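Long-range contacts in leucine-rich-repeat protein (Methanosarcina barkeri, PDB 4WNR), which binds GDP through the Roc G-protein domain held in this fragment and, as a full-length Roco protein, probably acts as a serine/threonine kinase: residues Ser157-Arg162 and Phe175-Cys180; Ser143-Ala148 and Tyr169-Gly174. All blocks are in the same frame, centred on the assembly; numbering follows the deposited sequence.

Followed from the N terminus, the four segments come in the order 143-148, 157-162, 169-174 and 175-180, so the two contacts cross: 157-162, the first half of interaction 1, lies between the halves of interaction 2. Interaction 2 closes first, when Tyr169-Gly174 returns beside Ser143-Ala148 after helix 162-168 and sets strand 172-177 parallel to strand 145-149. Interaction 1 closes next, as the same strand's continuation meets the loop that led into the helix. Their centres lie about 13 Å apart, and Val147 of one touches the Phe175 ring of the other. Together they tie strand, loop, helix and strand at the sheet's edge, with the end of 175-180 reaching the guanine base of GDP.

Interaction 1 (Ser157-Arg162 and Phe175-Cys180); sequences SFELNR and FFRISC. With GDP (guanosine-5'-diphosphate), chain B; SO4 (sulfate ion), chain E.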
loop_
_atom_site.group_PDB
_atom_site.type_symbol
_atom_site.label_atom_id
_atom_site.label_comp_id
_atom_site.label_asym_id
_atom_site.label_seq_id
_atom_site.Cartn_x
_atom_site.Cartn_y
_atom_site.Cartn_z
ATOM N N SER A 157 15.365 20.516 18.536
ATOM C CA SER A 157 15.272 21.685 17.655
ATOM C C SER A 157 14.731 21.375 16.253
ATOM O O SER A 157 14.542 22.290 15.453
ATOM C CB SER A 157 16.644 22.355 17.535
ATOM O OG SER A 157 17.603 21.461 16.994
ATOM N N PHE A 158 14.485 20.100 15.959
ATOM C CA PHE A 158 14.007 19.683 14.639
ATOM C C PHE A 158 12.632 20.271 14.319
ATOM O O PHE A 158 11.650 19.981 15.002
ATOM C CB PHE A 158 13.956 18.154 14.548
ATOM C CG PHE A 158 13.437 17.637 13.233
ATOM C CD1 PHE A 158 14.046 17.997 12.037
ATOM C CD2 PHE A 158 12.345 16.776 13.191
ATOM C CE1 PHE A 158 13.573 17.519 10.826
ATOM C CE2 PHE A 158 11.867 16.294 11.983
ATOM C CZ PHE A 158 12.482 16.665 10.799
ATOM N N GLU A 159 12.583 21.097 13.275
ATOM C CA GLU A 159 11.345 21.729 12.814
ATOM C C GLU A 159 11.323 21.854 11.292
ATOM O O GLU A 159 12.332 21.622 10.623
ATOM C CB GLU A 159 11.184 23.118 13.444
ATOM C CG GLU A 159 10.527 23.123 14.817
ATOM C CD GLU A 159 9.017 22.949 14.762
ATOM O OE1 GLU A 159 8.485 22.536 13.706
ATOM O OE2 GLU A 159 8.357 23.229 15.786
ATOM N N LEU A 160 10.158 22.220 10.762
ATOM C CA LEU A 160 9.970 22.440 9.325
ATOM C C LEU A 160 9.286 23.781 9.069
ATOM O O LEU A 160 8.647 24.342 9.961
ATOM C CB LEU A 160 9.114 21.322 8.721
ATOM C CG LEU A 160 9.605 19.883 8.910
ATOM C CD1 LEU A 160 8.527 18.895 8.492
ATOM C CD2 LEU A 160 10.890 19.638 8.133
ATOM N N ASN A 161 9.429 24.290 7.849
ATOM C CA ASN A 161 8.682 25.471 7.409
ATOM C C ASN A 161 7.239 25.071 7.101
ATOM O O ASN A 161 6.890 24.786 5.955
ATOM C CB ASN A 161 9.340 26.108 6.183
ATOM C CG ASN A 161 10.677 26.754 6.503
ATOM O OD1 ASN A 161 10.865 27.328 7.577
ATOM N ND2 ASN A 161 11.612 26.673 5.563
ATOM N N ARG A 162 6.410 25.061 8.141
ATOM C CA ARG A 162 5.062 24.489 8.067
ATOM C C ARG A 162 4.104 25.296 7.194
ATOM O O ARG A 162 3.338 24.723 6.419
ATOM C CB ARG A 162 4.475 24.333 9.473
ATOM C CG ARG A 162 5.272 23.399 10.366
ATOM C CD ARG A 162 4.567 23.151 11.688
ATOM N NE ARG A 162 5.330 22.263 12.563
ATOM C CZ ARG A 162 4.897 21.794 13.731
ATOM N NH1 ARG A 162 3.691 22.119 14.191
ATOM N NH2 ARG A 162 5.674 20.989 14.447
ATOM N N PHE A 175 0.928 19.012 11.359
ATOM C CA PHE A 175 2.288 18.603 11.706
ATOM C C PHE A 175 2.334 18.248 13.188
ATOM O O PHE A 175 1.686 18.903 14.004
ATOM C CB PHE A 175 3.279 19.728 11.417
ATOM C CG PHE A 175 3.315 20.154 9.976
ATOM C CD1 PHE A 175 2.452 21.136 9.508
ATOM C CD2 PHE A 175 4.221 19.582 9.091
ATOM C CE1 PHE A 175 2.488 21.535 8.183
ATOM C CE2 PHE A 175 4.261 19.977 7.765
ATOM C CZ PHE A 175 3.394 20.956 7.310
ATOM N N PHE A 176 3.094 17.213 13.532
ATOM C CA PHE A 176 3.152 16.725 14.913
ATOM C C PHE A 176 4.550 16.279 15.332
ATOM O O PHE A 176 5.084 15.299 14.809
ATOM C CB PHE A 176 2.162 15.575 15.106
ATOM C CG PHE A 176 0.729 16.001 15.025
ATOM C CD1 PHE A 176 0.073 16.489 16.147
ATOM C CD2 PHE A 176 0.037 15.932 13.822
ATOM C CE1 PHE A 176 -1.249 16.891 16.074
ATOM C CE2 PHE A 176 -1.284 16.333 13.742
ATOM C CZ PHE A 176 -1.929 16.814 14.871
ATOM N N ARG A 177 5.129 17.010 16.283
ATOM C CA ARG A 177 6.395 16.625 16.904
ATOM C C ARG A 177 6.128 15.517 17.912
ATOM O O ARG A 177 5.391 15.718 18.876
ATOM C CB ARG A 177 7.046 17.829 17.587
ATOM C CG ARG A 177 7.578 18.862 16.608
ATOM C CD ARG A 177 7.996 20.157 17.288
ATOM N NE ARG A 177 9.288 20.043 17.967
ATOM C CZ ARG A 177 9.458 19.749 19.257
ATOM N NH1 ARG A 177 8.419 19.526 20.060
ATOM N NH2 ARG A 177 10.689 19.677 19.753
ATOM N N ILE A 178 6.713 14.347 17.676
ATOM C CA ILE A 178 6.482 13.186 18.534
ATOM C C ILE A 178 7.772 12.456 18.897
ATOM O O ILE A 178 8.820 12.662 18.281
ATOM C CB ILE A 178 5.507 12.178 17.883
ATOM C CG1 ILE A 178 6.061 11.661 16.553
ATOM C CG2 ILE A 178 4.141 12.821 17.674
ATOM C CD1 ILE A 178 5.270 10.514 15.960
ATOM N N SER A 179 7.668 11.608 19.914
ATOM C CA SER A 179 8.743 10.706 20.317
ATOM C C SER A 179 8.142 9.351 20.670
ATOM O O SER A 179 7.451 9.219 21.680
ATOM C CB SER A 179 9.506 11.271 21.516
ATOM O OG SER A 179 10.521 10.376 21.941
ATOM N N CYS A 180 8.396 8.350 19.832
ATOM C CA CYS A 180 7.900 6.995 20.077
ATOM C C CYS A 180 8.591 6.337 21.272
ATOM O O CYS A 180 8.020 5.452 21.907
ATOM C CB CYS A 180 8.073 6.127 18.830
ATOM S SG CYS A 180 7.060 6.643 17.424
HETATM P PB GDP B . 11.163 2.019 10.336
HETATM O O1B GDP B . 10.926 3.561 10.730
HETATM O O2B GDP B . 9.733 1.475 9.850
HETATM O O3B GDP B . 12.182 1.879 9.270
HETATM O O3A GDP B . 11.485 1.148 11.650
HETATM P PA GDP B . 11.725 1.772 13.113
HETATM O O1A GDP B . 10.804 2.885 13.410
HETATM O O2A GDP B . 11.472 0.522 14.097
HETATM O "O5'" GDP B . 13.294 2.123 13.234
HETATM C "C5'" GDP B . 13.700 3.283 13.891
HETATM C "C4'" GDP B . 14.759 2.902 14.948
HETATM O "O4'" GDP B . 14.892 4.010 15.863
HETATM C "C3'" GDP B . 14.356 1.713 15.818
HETATM O "O3'" GDP B . 15.526 1.109 16.389
HETATM C "C2'" GDP B . 13.506 2.344 16.893
HETATM O "O2'" GDP B . 13.616 1.612 18.125
HETATM C "C1'" GDP B . 14.111 3.732 17.059
HETATM N N9 GDP B . 13.074 4.792 17.242
HETATM C C8 GDP B . 11.885 4.909 16.650
HETATM N N7 GDP B . 11.293 6.003 17.110
HETATM C C5 GDP B . 12.109 6.576 17.990
HETATM C C6 GDP B . 11.973 7.684 18.721
HETATM O O6 GDP B . 10.961 8.378 18.647
HETATM N N1 GDP B . 13.002 8.066 19.583
HETATM C C2 GDP B . 14.150 7.268 19.654
HETATM N N2 GDP B . 15.148 7.601 20.465
HETATM N N3 GDP B . 14.228 6.164 18.893
HETATM C C4 GDP B . 13.216 5.825 18.072
HETATM S S SO4 E . 3.851 20.860 17.923
HETATM O O1 SO4 E . 2.689 21.778 17.884
HETATM O O2 SO4 E . 4.408 20.822 19.293
HETATM O O3 SO4 E . 3.432 19.496 17.528
HETATM O O4 SO4 E . 4.887 21.346 16.986
#
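Arg162 lies over one face of the Phe175 ring, the two side chains sliding past each other in opposite directions. CG of its aliphatic part stands 3.8 Å from the centroid of the Phe175 ring, close to the ring normal, in a CH-pi contact. Because the arginine chain is extended from CG to NE, the guanidinium is carried beyond the ring onto the phenylalanine's own stem, with NE 3.5 Å from CB of Phe175 and the two planes 22° apart. At the guanidinium edge, in plane, Arg162 NH2 meets CG of Arg177 at 3.6 Å.

The contact belongs to the beta-alpha-beta crossover of a P-loop G domain, Roc, and lays the loop entering helix 162-168 against the strand that leaves it. Cys180 N donates a 2.8 Å hydrogen bond to O6 of GDP, in the Ser-Cys-Lys sequence that probably corresponds to the SAK motif of Ras-like proteins.

Between the two arginines sits Glu159, its chain bent at chi2 (-78°). OE1 forms a salt bridge with Arg162 NH2 at 3.3 Å, a weak hydrogen bond, whereas OE2 of Glu159 lies 3.4 Å from CD of Arg177; its salt bridge to NE there is long and of charge alone, well out of the guanidinium plane. Arg177 bends at chi3 (77°), which places NE, and its outer nitrogen NH2 hydrogen-bonds to Pro156 O. An alanine at Arg162 would probably leave the Phe175 face partly uncovered and Glu159 OE1 without its salt-bridge mate. A sulfate, probably from the crystallisation liquor, takes Arg162 NH2 on O4 at 2.7 Å and Arg177 N on O3.

Interaction 2 (Ser143-Ala148 and Tyr169-Gly174); sequences SPVLVA and YPSIKG
Val145 and Ile172 stand side by side on one face of the sheet, paired across two parallel strands of a beta-alpha-beta unit whose connecting helix is 162-168. This is the edge of the central sheet of the Roc domain, a P-loop G-protein fold. Val145 CB and Ile172 CG1 are 4.4 Å apart, and helix 129-140 packs on both residues through Ile136 and Leu133. Val147 meets the same isoleucine from further along its strand: the CG2 methyls of Val147 and Ile172 approach to 4.1 Å, the two side chains crossing obliquely.

On the other face Leu146 points to helix 186-198, touching Phe189 and Lys192, while its CD1 reaches CB of Lys173 at 4.1 Å. The lysine chain bends at chi2 (-59°) instead of running straight out, and its aliphatic length passes Pro144, whose CB lies 3.8 Å from Lys173 CE and equally near CG. The Lys173 side chain also touches Lys192 and Glu196 of helix 186-198.

The directions of the short strand segments differ by 52°, and three backbone hydrogen bonds link the two sides. Val145 grips the residues flanking Ile172, as in regular parallel pairing: its N donates to Ser171 O at 2.8 Å and its O accepts Lys173 N at 2.9 Å. The register then slips by one residue, Val147 N going to Gly174 O at 3.1 Å where the regular pattern would have used Lys173 O. At the start of the pair, a type I turn from Tyr169 to Ile172 brings Ser171 against Val145, with the serine OG 3.8 Å from the CG2 methyl of Val145.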
loop_
_atom_site.group_PDB
_atom_site.type_symbol
_atom_site.label_atom_id
_atom_site.label_comp_id
_atom_site.label_asym_id
_atom_site.label_seq_id
_atom_site.Cartn_x
_atom_site.Cartn_y
_atom_site.Cartn_z
ATOM N N SER A 143 -5.750 12.545 -1.340
ATOM C CA SER A 143 -5.650 11.878 -0.043
ATOM C C SER A 143 -4.978 12.795 0.979
ATOM O O SER A 143 -3.957 13.411 0.672
ATOM C CB SER A 143 -4.852 10.578 -0.171
ATOM O OG SER A 143 -5.538 9.632 -0.970
ATOM N N PRO A 144 -5.551 12.896 2.196
ATOM C CA PRO A 144 -4.954 13.751 3.220
ATOM C C PRO A 144 -3.652 13.185 3.784
ATOM O O PRO A 144 -3.444 11.971 3.779
ATOM C CB PRO A 144 -6.032 13.803 4.308
ATOM C CG PRO A 144 -6.799 12.542 4.138
ATOM C CD PRO A 144 -6.804 12.276 2.663
ATOM N N VAL A 145 -2.793 14.078 4.266
ATOM C CA VAL A 145 -1.478 13.707 4.783
ATOM C C VAL A 145 -1.290 14.258 6.193
ATOM O O VAL A 145 -1.602 15.417 6.459
ATOM C CB VAL A 145 -0.347 14.250 3.883
ATOM C CG1 VAL A 145 1.014 13.776 4.379
ATOM C CG2 VAL A 145 -0.558 13.827 2.438
ATOM N N LEU A 146 -0.788 13.414 7.090
ATOM C CA LEU A 146 -0.411 13.835 8.439
ATOM C C LEU A 146 1.092 13.642 8.622
ATOM O O LEU A 146 1.595 12.523 8.533
ATOM C CB LEU A 146 -1.185 13.041 9.493
ATOM C CG LEU A 146 -2.564 13.590 9.877
ATOM C CD1 LEU A 146 -3.531 13.568 8.702
ATOM C CD2 LEU A 146 -3.136 12.802 11.046
ATOM N N VAL A 147 1.802 14.740 8.869
ATOM C CA VAL A 147 3.258 14.708 8.993
ATOM C C VAL A 147 3.658 14.495 10.451
ATOM O O VAL A 147 3.249 15.255 11.329
ATOM C CB VAL A 147 3.905 16.007 8.474
ATOM C CG1 VAL A 147 5.423 15.876 8.442
ATOM C CG2 VAL A 147 3.382 16.350 7.084
ATOM N N ALA A 148 4.458 13.459 10.693
ATOM C CA ALA A 148 4.952 13.136 12.031
ATOM C C ALA A 148 6.456 13.388 12.118
ATOM O O ALA A 148 7.244 12.703 11.464
ATOM C CB ALA A 148 4.641 11.687 12.370
ATOM N N TYR A 169 1.211 22.220 -0.427
ATOM C CA TYR A 169 0.567 20.906 -0.425
ATOM C C TYR A 169 -0.673 20.936 0.473
ATOM O O TYR A 169 -0.586 20.622 1.661
ATOM C CB TYR A 169 1.553 19.833 0.047
ATOM C CG TYR A 169 2.843 19.810 -0.744
ATOM C CD1 TYR A 169 2.944 19.090 -1.931
ATOM C CD2 TYR A 169 3.959 20.519 -0.311
ATOM C CE1 TYR A 169 4.123 19.073 -2.660
ATOM C CE2 TYR A 169 5.141 20.510 -1.031
ATOM C CZ TYR A 169 5.219 19.787 -2.203
ATOM O OH TYR A 169 6.397 19.783 -2.913
ATOM N N PRO A 170 -1.836 21.324 -0.092
ATOM C CA PRO A 170 -3.100 21.413 0.659
ATOM C C PRO A 170 -3.544 20.114 1.340
ATOM O O PRO A 170 -4.338 20.154 2.282
ATOM C CB PRO A 170 -4.119 21.811 -0.415
ATOM C CG PRO A 170 -3.319 22.492 -1.467
ATOM C CD PRO A 170 -1.994 21.792 -1.482
ATOM N N SER A 171 -3.047 18.978 0.857
ATOM C CA SER A 171 -3.359 17.675 1.451
ATOM C C SER A 171 -2.855 17.519 2.892
ATOM O O SER A 171 -3.382 16.701 3.644
ATOM C CB SER A 171 -2.797 16.548 0.578
ATOM O OG SER A 171 -1.434 16.773 0.264
ATOM N N ILE A 172 -1.840 18.296 3.270
ATOM C CA ILE A 172 -1.315 18.269 4.637
ATOM C C ILE A 172 -2.341 18.862 5.608
ATOM O O ILE A 172 -2.717 20.028 5.487
ATOM C CB ILE A 172 0.016 19.042 4.760
ATOM C CG1 ILE A 172 1.100 18.387 3.896
ATOM C CG2 ILE A 172 0.477 19.088 6.214
ATOM C CD1 ILE A 172 2.338 19.243 3.711
ATOM N N LYS A 173 -2.778 18.052 6.569
ATOM C CA LYS A 173 -3.785 18.464 7.550
ATOM C C LYS A 173 -3.189 18.857 8.906
ATOM O O LYS A 173 -3.864 19.494 9.716
ATOM C CB LYS A 173 -4.815 17.346 7.757
ATOM C CG LYS A 173 -5.489 16.861 6.483
ATOM C CD LYS A 173 -6.215 17.980 5.750
ATOM C CE LYS A 173 -6.972 17.451 4.544
ATOM N NZ LYS A 173 -7.554 18.552 3.729
ATOM N N GLY A 174 -1.942 18.470 9.159
ATOM C CA GLY A 174 -1.282 18.826 10.414
ATOM C C GLY A 174 0.136 18.302 10.560
ATOM O O GLY A 174 0.505 17.286 9.963
#